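Local coordinates for adenylosuccinate lyase (Francisella tularensis subsp. tularensis SCHU S4, PDB 4EEI), which probably catalyses the fumarate-releasing beta-eliminations that yield AMP from adenylosuccinate and the aminoimidazole carboxamide ribotide from its succinylated precursor in purine biosynthesis, at residues R50-I61 with A71-F80; V39-I47 with F80-F88. All coordinates share one frame; numbering follows the deposited sequence.

Interaction 1 (R50-I61 with A71-F80); sequences RAQIRPERVDEI and AFCTSIAEQF
Glu78 OE2 is gripped by Arg57 NE at 2.7 Å and by a water that also links Arg54 NH1 to Ser75 O. The second oxygen, Glu78 OE1, takes Arg57 NH2 at 3.0 Å, making a side-on bidentate salt bridge through syn lone pairs, the two planes nearly coplanar. Arg57 NH1 turns to Glu60 OE1, and Ile61 CG1 lies over one guanidinium face.

Gln79 CG lies beside its own N (chi1 -60°), and the extended chain carries the amide to the Gln52 backbone: OE1 accepts from Gln52 N (2.8 Å) and NE2 donates to Gln52 O (3.0 Å), each in the carbonyl plane concerned. NE2 also donates to Ser75 O, fixing the amide's rotation, while the Arg54 guanidinium stacks on it. Phe80 CE2 lies over one face of the Arg50 guanidinium, whose NH1 is salt-bridged to Glu46, the planes 55° apart; the ring edge meets Ala51 CB.

Successive helices 55-65 and 68-77 pack here, segments 55-61 and 71-77 crossing at 123°; Ala71, close to AMP-binding Asp68, sets CB against Val58 CG1 (3.9 Å) and Ile61 CG2. Water and Gln79 thus join the Gln52-Arg54 loop to residues 75-79, while the Arg57 pairing probably favours ionised Glu78.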
# COMPACT_ATOMS: atom_id res chain seq x y z
N ARG B 50 -7.42 -43.93 -13.87
CA ARG B 50 -8.02 -44.56 -12.70
C ARG B 50 -8.02 -43.68 -11.45
O ARG B 50 -8.91 -43.79 -10.60
CB ARG B 50 -7.28 -45.86 -12.40
CG ARG B 50 -7.10 -46.74 -13.62
CD ARG B 50 -7.61 -48.14 -13.34
NE ARG B 50 -7.16 -48.61 -12.04
CZ ARG B 50 -6.00 -49.23 -11.83
NH1 ARG B 50 -5.19 -49.47 -12.84
NH2 ARG B 50 -5.66 -49.62 -10.61
N ALA B 51 -7.01 -42.82 -11.32
CA ALA B 51 -6.82 -42.06 -10.09
C ALA B 51 -8.01 -41.17 -9.77
O ALA B 51 -8.53 -40.47 -10.64
CB ALA B 51 -5.53 -41.23 -10.16
N GLN B 52 -8.43 -41.21 -8.51
CA GLN B 52 -9.51 -40.35 -8.05
C GLN B 52 -8.97 -39.22 -7.18
O GLN B 52 -8.00 -39.40 -6.45
CB GLN B 52 -10.53 -41.17 -7.25
CG GLN B 52 -11.16 -42.32 -8.02
CD GLN B 52 -12.10 -41.84 -9.11
OE1 GLN B 52 -13.00 -41.05 -8.85
NE2 GLN B 52 -11.88 -42.30 -10.33
N ILE B 53 -9.60 -38.06 -7.27
CA ILE B 53 -9.23 -36.92 -6.43
C ILE B 53 -10.11 -36.95 -5.19
O ILE B 53 -11.34 -36.90 -5.30
CB ILE B 53 -9.41 -35.59 -7.18
CG1 ILE B 53 -8.63 -35.61 -8.49
CG2 ILE B 53 -8.98 -34.41 -6.31
CD1 ILE B 53 -7.11 -35.72 -8.28
N ARG B 54 -9.50 -37.03 -4.01
CA ARG B 54 -10.24 -37.23 -2.77
C ARG B 54 -9.82 -36.25 -1.69
O ARG B 54 -9.05 -36.60 -0.78
CB ARG B 54 -10.03 -38.66 -2.27
CG ARG B 54 -10.52 -39.73 -3.23
CD ARG B 54 -9.99 -41.10 -2.83
NE ARG B 54 -10.58 -42.18 -3.62
CZ ARG B 54 -10.19 -43.45 -3.57
NH1 ARG B 54 -9.20 -43.81 -2.76
NH2 ARG B 54 -10.78 -44.37 -4.32
N PRO B 55 -10.33 -35.01 -1.77
CA PRO B 55 -9.84 -33.93 -0.90
C PRO B 55 -9.99 -34.30 0.57
O PRO B 55 -9.13 -33.95 1.39
CB PRO B 55 -10.74 -32.75 -1.27
CG PRO B 55 -11.19 -33.05 -2.68
CD PRO B 55 -11.36 -34.54 -2.71
N GLU B 56 -11.07 -35.00 0.87
CA GLU B 56 -11.38 -35.49 2.21
C GLU B 56 -10.26 -36.38 2.77
O GLU B 56 -9.83 -36.21 3.91
CB GLU B 56 -12.70 -36.27 2.16
CG GLU B 56 -12.76 -37.43 1.13
CD GLU B 56 -13.17 -36.99 -0.27
OE1 GLU B 56 -13.39 -35.79 -0.48
OE2 GLU B 56 -13.29 -37.86 -1.16
N ARG B 57 -9.80 -37.31 1.95
CA ARG B 57 -8.76 -38.26 2.31
C ARG B 57 -7.42 -37.56 2.48
O ARG B 57 -6.64 -37.89 3.38
CB ARG B 57 -8.68 -39.36 1.25
CG ARG B 57 -7.57 -40.35 1.46
CD ARG B 57 -7.73 -41.08 2.77
NE ARG B 57 -6.67 -42.06 2.95
CZ ARG B 57 -6.26 -42.51 4.13
NH1 ARG B 57 -6.82 -42.06 5.25
NH2 ARG B 57 -5.27 -43.40 4.20
N VAL B 58 -7.15 -36.57 1.62
CA VAL B 58 -5.94 -35.78 1.72
C VAL B 58 -5.88 -35.09 3.08
O VAL B 58 -4.83 -35.06 3.74
CB VAL B 58 -5.85 -34.73 0.59
CG1 VAL B 58 -4.62 -33.84 0.77
CG2 VAL B 58 -5.81 -35.41 -0.78
N ASP B 59 -7.02 -34.54 3.51
CA ASP B 59 -7.11 -33.87 4.80
C ASP B 59 -6.78 -34.78 5.99
O ASP B 59 -6.00 -34.38 6.87
CB ASP B 59 -8.49 -33.24 4.99
CG ASP B 59 -8.71 -32.06 4.07
OD1 ASP B 59 -7.72 -31.58 3.48
OD2 ASP B 59 -9.87 -31.62 3.94
N GLU B 60 -7.34 -35.98 6.03
CA GLU B 60 -7.05 -36.88 7.14
C GLU B 60 -5.59 -37.32 7.16
O GLU B 60 -4.98 -37.43 8.23
CB GLU B 60 -8.01 -38.07 7.21
CG GLU B 60 -8.45 -38.67 5.88
CD GLU B 60 -9.47 -39.80 6.06
OE1 GLU B 60 -9.19 -40.93 5.61
OE2 GLU B 60 -10.55 -39.55 6.64
N ILE B 61 -5.02 -37.55 5.98
CA ILE B 61 -3.61 -37.90 5.87
C ILE B 61 -2.73 -36.72 6.29
O ILE B 61 -1.69 -36.91 6.95
CB ILE B 61 -3.25 -38.35 4.43
CG1 ILE B 61 -4.04 -39.61 4.06
CG2 ILE B 61 -1.76 -38.63 4.31
CD1 ILE B 61 -3.89 -40.03 2.61
N ALA B 71 0.73 -35.75 1.69
CA ALA B 71 -0.65 -36.21 1.86
C ALA B 71 -1.33 -36.48 0.52
O ALA B 71 -1.97 -37.52 0.34
CB ALA B 71 -1.45 -35.22 2.68
N PHE B 72 -1.20 -35.53 -0.40
CA PHE B 72 -1.75 -35.70 -1.75
C PHE B 72 -1.15 -36.90 -2.48
O PHE B 72 -1.89 -37.72 -3.04
CB PHE B 72 -1.52 -34.42 -2.57
CG PHE B 72 -1.64 -34.64 -4.06
CD1 PHE B 72 -2.88 -34.76 -4.66
CD2 PHE B 72 -0.50 -34.71 -4.86
CE1 PHE B 72 -2.99 -34.96 -6.02
CE2 PHE B 72 -0.60 -34.90 -6.23
CZ PHE B 72 -1.85 -35.03 -6.81
N CYS B 73 0.17 -37.01 -2.48
CA CYS B 73 0.83 -38.14 -3.14
C CYS B 73 0.39 -39.47 -2.55
O CYS B 73 0.10 -40.43 -3.27
CB CYS B 73 2.35 -38.01 -3.04
SG CYS B 73 3.02 -36.64 -4.01
N THR B 74 0.33 -39.53 -1.22
CA THR B 74 -0.13 -40.73 -0.54
C THR B 74 -1.57 -41.05 -0.93
O THR B 74 -1.93 -42.22 -1.08
CB THR B 74 0.01 -40.60 0.99
OG1 THR B 74 1.39 -40.40 1.33
CG2 THR B 74 -0.49 -41.84 1.70
N SER B 75 -2.40 -40.03 -1.11
CA SER B 75 -3.80 -40.28 -1.48
C SER B 75 -3.89 -40.92 -2.87
O SER B 75 -4.79 -41.72 -3.13
CB SER B 75 -4.65 -39.01 -1.41
OG SER B 75 -4.44 -38.18 -2.54
N ILE B 76 -2.96 -40.57 -3.76
CA ILE B 76 -2.91 -41.16 -5.10
C ILE B 76 -2.30 -42.57 -5.07
O ILE B 76 -2.90 -43.54 -5.54
CB ILE B 76 -2.09 -40.29 -6.07
CG1 ILE B 76 -2.71 -38.89 -6.22
CG2 ILE B 76 -1.95 -40.98 -7.42
CD1 ILE B 76 -4.19 -38.89 -6.58
N ALA B 77 -1.09 -42.66 -4.51
CA ALA B 77 -0.35 -43.92 -4.45
C ALA B 77 -1.13 -45.07 -3.82
O ALA B 77 -1.00 -46.23 -4.24
CB ALA B 77 0.97 -43.72 -3.72
N GLU B 78 -1.95 -44.77 -2.82
CA GLU B 78 -2.67 -45.83 -2.11
C GLU B 78 -3.80 -46.43 -2.95
O GLU B 78 -4.42 -47.42 -2.55
CB GLU B 78 -3.18 -45.34 -0.75
CG GLU B 78 -4.37 -44.39 -0.81
CD GLU B 78 -4.81 -43.91 0.57
OE1 GLU B 78 -4.11 -44.21 1.57
OE2 GLU B 78 -5.85 -43.24 0.66
N GLN B 79 -4.04 -45.85 -4.12
CA GLN B 79 -5.06 -46.39 -5.03
C GLN B 79 -4.45 -47.40 -6.00
O GLN B 79 -5.16 -48.01 -6.80
CB GLN B 79 -5.72 -45.26 -5.82
CG GLN B 79 -6.43 -44.22 -4.95
CD GLN B 79 -7.04 -43.09 -5.75
OE1 GLN B 79 -7.76 -43.32 -6.72
NE2 GLN B 79 -6.74 -41.86 -5.36
N PHE B 80 -3.14 -47.59 -5.92
CA PHE B 80 -2.43 -48.45 -6.88
C PHE B 80 -1.49 -49.45 -6.23
O PHE B 80 -1.15 -49.31 -5.05
CB PHE B 80 -1.65 -47.59 -7.87
CG PHE B 80 -2.51 -46.65 -8.66
CD1 PHE B 80 -2.76 -45.36 -8.19
CD2 PHE B 80 -3.10 -47.06 -9.85
CE1 PHE B 80 -3.57 -44.51 -8.91
CE2 PHE B 80 -3.91 -46.21 -10.57
CZ PHE B 80 -4.15 -44.92 -10.10
O HOH W 1 -6.79 -37.92 -4.04
O HOH W 2 -6.93 -42.30 -1.63

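Interaction 2 (V39-I47 with F80-F88); sequences VPKGTAAEI and FTAETGKFF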
# COMPACT_ATOMS: atom_id res chain seq x y z
N VAL B 39 10.98 -45.12 -16.34
CA VAL B 39 9.59 -45.49 -16.09
C VAL B 39 9.02 -46.32 -17.22
O VAL B 39 9.10 -45.95 -18.39
CB VAL B 39 8.70 -44.24 -15.89
CG1 VAL B 39 7.31 -44.66 -15.43
CG2 VAL B 39 9.34 -43.29 -14.89
N PRO B 40 8.43 -47.47 -16.88
CA PRO B 40 7.84 -48.36 -17.88
C PRO B 40 6.80 -47.62 -18.71
O PRO B 40 6.00 -46.86 -18.15
CB PRO B 40 7.16 -49.43 -17.03
CG PRO B 40 7.97 -49.47 -15.77
CD PRO B 40 8.36 -48.04 -15.52
N LYS B 41 6.82 -47.81 -20.03
CA LYS B 41 5.86 -47.15 -20.91
C LYS B 41 4.43 -47.50 -20.50
O LYS B 41 4.15 -48.65 -20.18
CB LYS B 41 6.07 -47.57 -22.37
CG LYS B 41 7.47 -47.30 -22.90
CD LYS B 41 7.76 -45.81 -22.97
CE LYS B 41 9.11 -45.54 -23.63
NZ LYS B 41 9.31 -44.08 -23.88
N GLY B 42 3.55 -46.50 -20.49
CA GLY B 42 2.15 -46.74 -20.16
C GLY B 42 1.76 -46.40 -18.73
O GLY B 42 0.57 -46.35 -18.41
N THR B 43 2.75 -46.16 -17.87
CA THR B 43 2.49 -45.96 -16.45
C THR B 43 1.63 -44.73 -16.18
O THR B 43 0.64 -44.80 -15.45
CB THR B 43 3.80 -45.88 -15.65
OG1 THR B 43 4.54 -47.10 -15.81
CG2 THR B 43 3.51 -45.67 -14.17
N ALA B 44 2.02 -43.60 -16.76
CA ALA B 44 1.27 -42.35 -16.58
C ALA B 44 -0.16 -42.49 -17.09
O ALA B 44 -1.10 -42.00 -16.48
CB ALA B 44 1.99 -41.20 -17.27
N ALA B 45 -0.33 -43.16 -18.23
CA ALA B 45 -1.66 -43.31 -18.81
C ALA B 45 -2.55 -44.18 -17.93
O ALA B 45 -3.76 -43.96 -17.83
CB ALA B 45 -1.57 -43.88 -20.21
N GLU B 46 -1.94 -45.19 -17.31
CA GLU B 46 -2.65 -46.09 -16.41
C GLU B 46 -3.21 -45.33 -15.21
O GLU B 46 -4.38 -45.46 -14.86
CB GLU B 46 -1.69 -47.19 -15.93
CG GLU B 46 -2.24 -48.09 -14.84
CD GLU B 46 -3.11 -49.22 -15.39
OE1 GLU B 46 -3.33 -49.25 -16.62
OE2 GLU B 46 -3.56 -50.07 -14.59
N ILE B 47 -2.36 -44.52 -14.59
CA ILE B 47 -2.75 -43.75 -13.41
C ILE B 47 -3.77 -42.68 -13.79
O ILE B 47 -4.74 -42.44 -13.07
CB ILE B 47 -1.51 -43.14 -12.73
CG1 ILE B 47 -0.58 -44.25 -12.22
CG2 ILE B 47 -1.92 -42.20 -11.59
CD1 ILE B 47 0.71 -43.74 -11.58
N PHE B 80 -3.14 -47.59 -5.92
CA PHE B 80 -2.43 -48.45 -6.88
C PHE B 80 -1.49 -49.45 -6.23
O PHE B 80 -1.15 -49.31 -5.05
CB PHE B 80 -1.65 -47.59 -7.87
CG PHE B 80 -2.51 -46.65 -8.66
CD1 PHE B 80 -2.76 -45.36 -8.19
CD2 PHE B 80 -3.10 -47.06 -9.85
CE1 PHE B 80 -3.57 -44.51 -8.91
CE2 PHE B 80 -3.91 -46.21 -10.57
CZ PHE B 80 -4.15 -44.92 -10.10
N THR B 81 -1.07 -50.46 -6.99
CA THR B 81 -0.04 -51.39 -6.53
C THR B 81 1.24 -50.63 -6.22
O THR B 81 1.47 -49.54 -6.76
CB THR B 81 0.26 -52.49 -7.58
OG1 THR B 81 0.72 -51.88 -8.80
CG2 THR B 81 -0.98 -53.32 -7.87
N ALA B 82 2.07 -51.20 -5.35
CA ALA B 82 3.35 -50.58 -5.01
C ALA B 82 4.19 -50.39 -6.27
O ALA B 82 4.92 -49.40 -6.41
CB ALA B 82 4.09 -51.43 -4.00
N GLU B 83 4.08 -51.34 -7.20
CA GLU B 83 4.79 -51.29 -8.47
C GLU B 83 4.36 -50.10 -9.34
O GLU B 83 5.19 -49.30 -9.78
CB GLU B 83 4.59 -52.59 -9.25
CG GLU B 83 5.36 -52.67 -10.56
CD GLU B 83 6.82 -53.06 -10.35
OE1 GLU B 83 7.10 -53.86 -9.44
OE2 GLU B 83 7.68 -52.57 -11.12
N THR B 84 3.06 -49.99 -9.59
CA THR B 84 2.52 -48.92 -10.43
C THR B 84 2.84 -47.53 -9.89
O THR B 84 3.13 -46.61 -10.66
CB THR B 84 1.00 -49.07 -10.60
OG1 THR B 84 0.73 -50.28 -11.32
CG2 THR B 84 0.42 -47.90 -11.38
N GLY B 85 2.78 -47.37 -8.58
CA GLY B 85 3.00 -46.06 -7.99
C GLY B 85 4.46 -45.77 -7.71
O GLY B 85 4.79 -44.72 -7.16
N LYS B 86 5.34 -46.69 -8.11
CA LYS B 86 6.76 -46.59 -7.78
C LYS B 86 7.44 -45.27 -8.19
O LYS B 86 8.21 -44.69 -7.41
CB LYS B 86 7.54 -47.76 -8.37
CG LYS B 86 9.02 -47.68 -8.07
CD LYS B 86 9.72 -49.01 -8.30
CE LYS B 86 11.14 -48.92 -7.77
NZ LYS B 86 11.92 -50.19 -7.92
N PHE B 87 7.16 -44.81 -9.40
CA PHE B 87 7.85 -43.63 -9.91
C PHE B 87 7.00 -42.38 -9.80
O PHE B 87 7.34 -41.33 -10.34
CB PHE B 87 8.32 -43.86 -11.35
CG PHE B 87 9.44 -44.86 -11.46
CD1 PHE B 87 9.23 -46.12 -11.99
CD2 PHE B 87 10.71 -44.53 -11.01
CE1 PHE B 87 10.27 -47.03 -12.09
CE2 PHE B 87 11.75 -45.44 -11.10
CZ PHE B 87 11.53 -46.69 -11.64
N PHE B 88 5.89 -42.48 -9.08
CA PHE B 88 5.06 -41.31 -8.83
C PHE B 88 5.87 -40.33 -7.98
O PHE B 88 6.47 -40.72 -6.98
CB PHE B 88 3.75 -41.69 -8.13
CG PHE B 88 2.70 -40.62 -8.21
CD1 PHE B 88 1.96 -40.44 -9.37
CD2 PHE B 88 2.45 -39.78 -7.13
CE1 PHE B 88 0.99 -39.45 -9.46
CE2 PHE B 88 1.48 -38.79 -7.20
CZ PHE B 88 0.75 -38.62 -8.37
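Ile47 lays its CG1 over one face of the Phe80 ring, a CH-pi contact 4.2 Å from the centroid and 13° off the ring normal. The methylene sits toward the rim of the ring, and the branch methyl CG2 reaches Phe80 CZ at 3.8 Å. With CG1 beside the backbone N (chi1 -63°) and the chain extended to CD1, the same side chain runs on past Thr84, sliding along it in the opposite direction: Ile47 CG1 meets Thr84 CG2 at 3.9 Å. Its terminal CD1 touches both Thr84 O and the Phe88 ring, whose CD1 is 4.2 Å from it.

One helical turn earlier, Thr43 directs its methyl CG2 to Thr84 O (3.7 Å). The hydroxyl of Thr43 turns back instead, donating to Pro40 O at 2.8 Å across the type II turn that leads into helix 43-50; Gly42 is the N-cap of that helix. No hydrogen bond joins the two segments.

The facing segment is the loop that joins helix 68-77 to the long helix 94-131 of this fumarase/aspartase-type lyase. An ST motif shapes its start, Thr81 OG1 accepting from Thr84 N, and two type I turns follow, from Glu83 to Lys86 and from Gly85 to Phe88.

At the far end Val39 CG2 packs on Phe87 CB at 3.7 Å, the two side chains passing in opposite directions. The Pro40 ring crosses Phe87 at about a right angle, its CD 4.1 Å from Phe87 CE1. Phe87 also meets Phe90 edge-to-face and touches Val361 of the second subunit, and Lys86 NZ donates to Thr364 O of that subunit.

Interactions 1 and 2 lie about 15 Å apart, centre to centre, toward the same end of the elongated chain. Along the sequence 39-47 comes first, then 50-61, 71-80 and 80-88, so interaction 2 encloses interaction 1. Helices 43-50 and 55-65 follow one another, and Phe80 belongs to both contacts, ending the 71-80 segment and beginning the 80-88 loop. The two also touch directly, Ile76 CG2 lying 3.7 Å from Phe88 CZ. Interaction 1 is nearer the active site, with the Ala71 side chain about 8 Å from bound AMP; interaction 2 extends this helical region to the second subunit of the tetramer through its 80-88 loop.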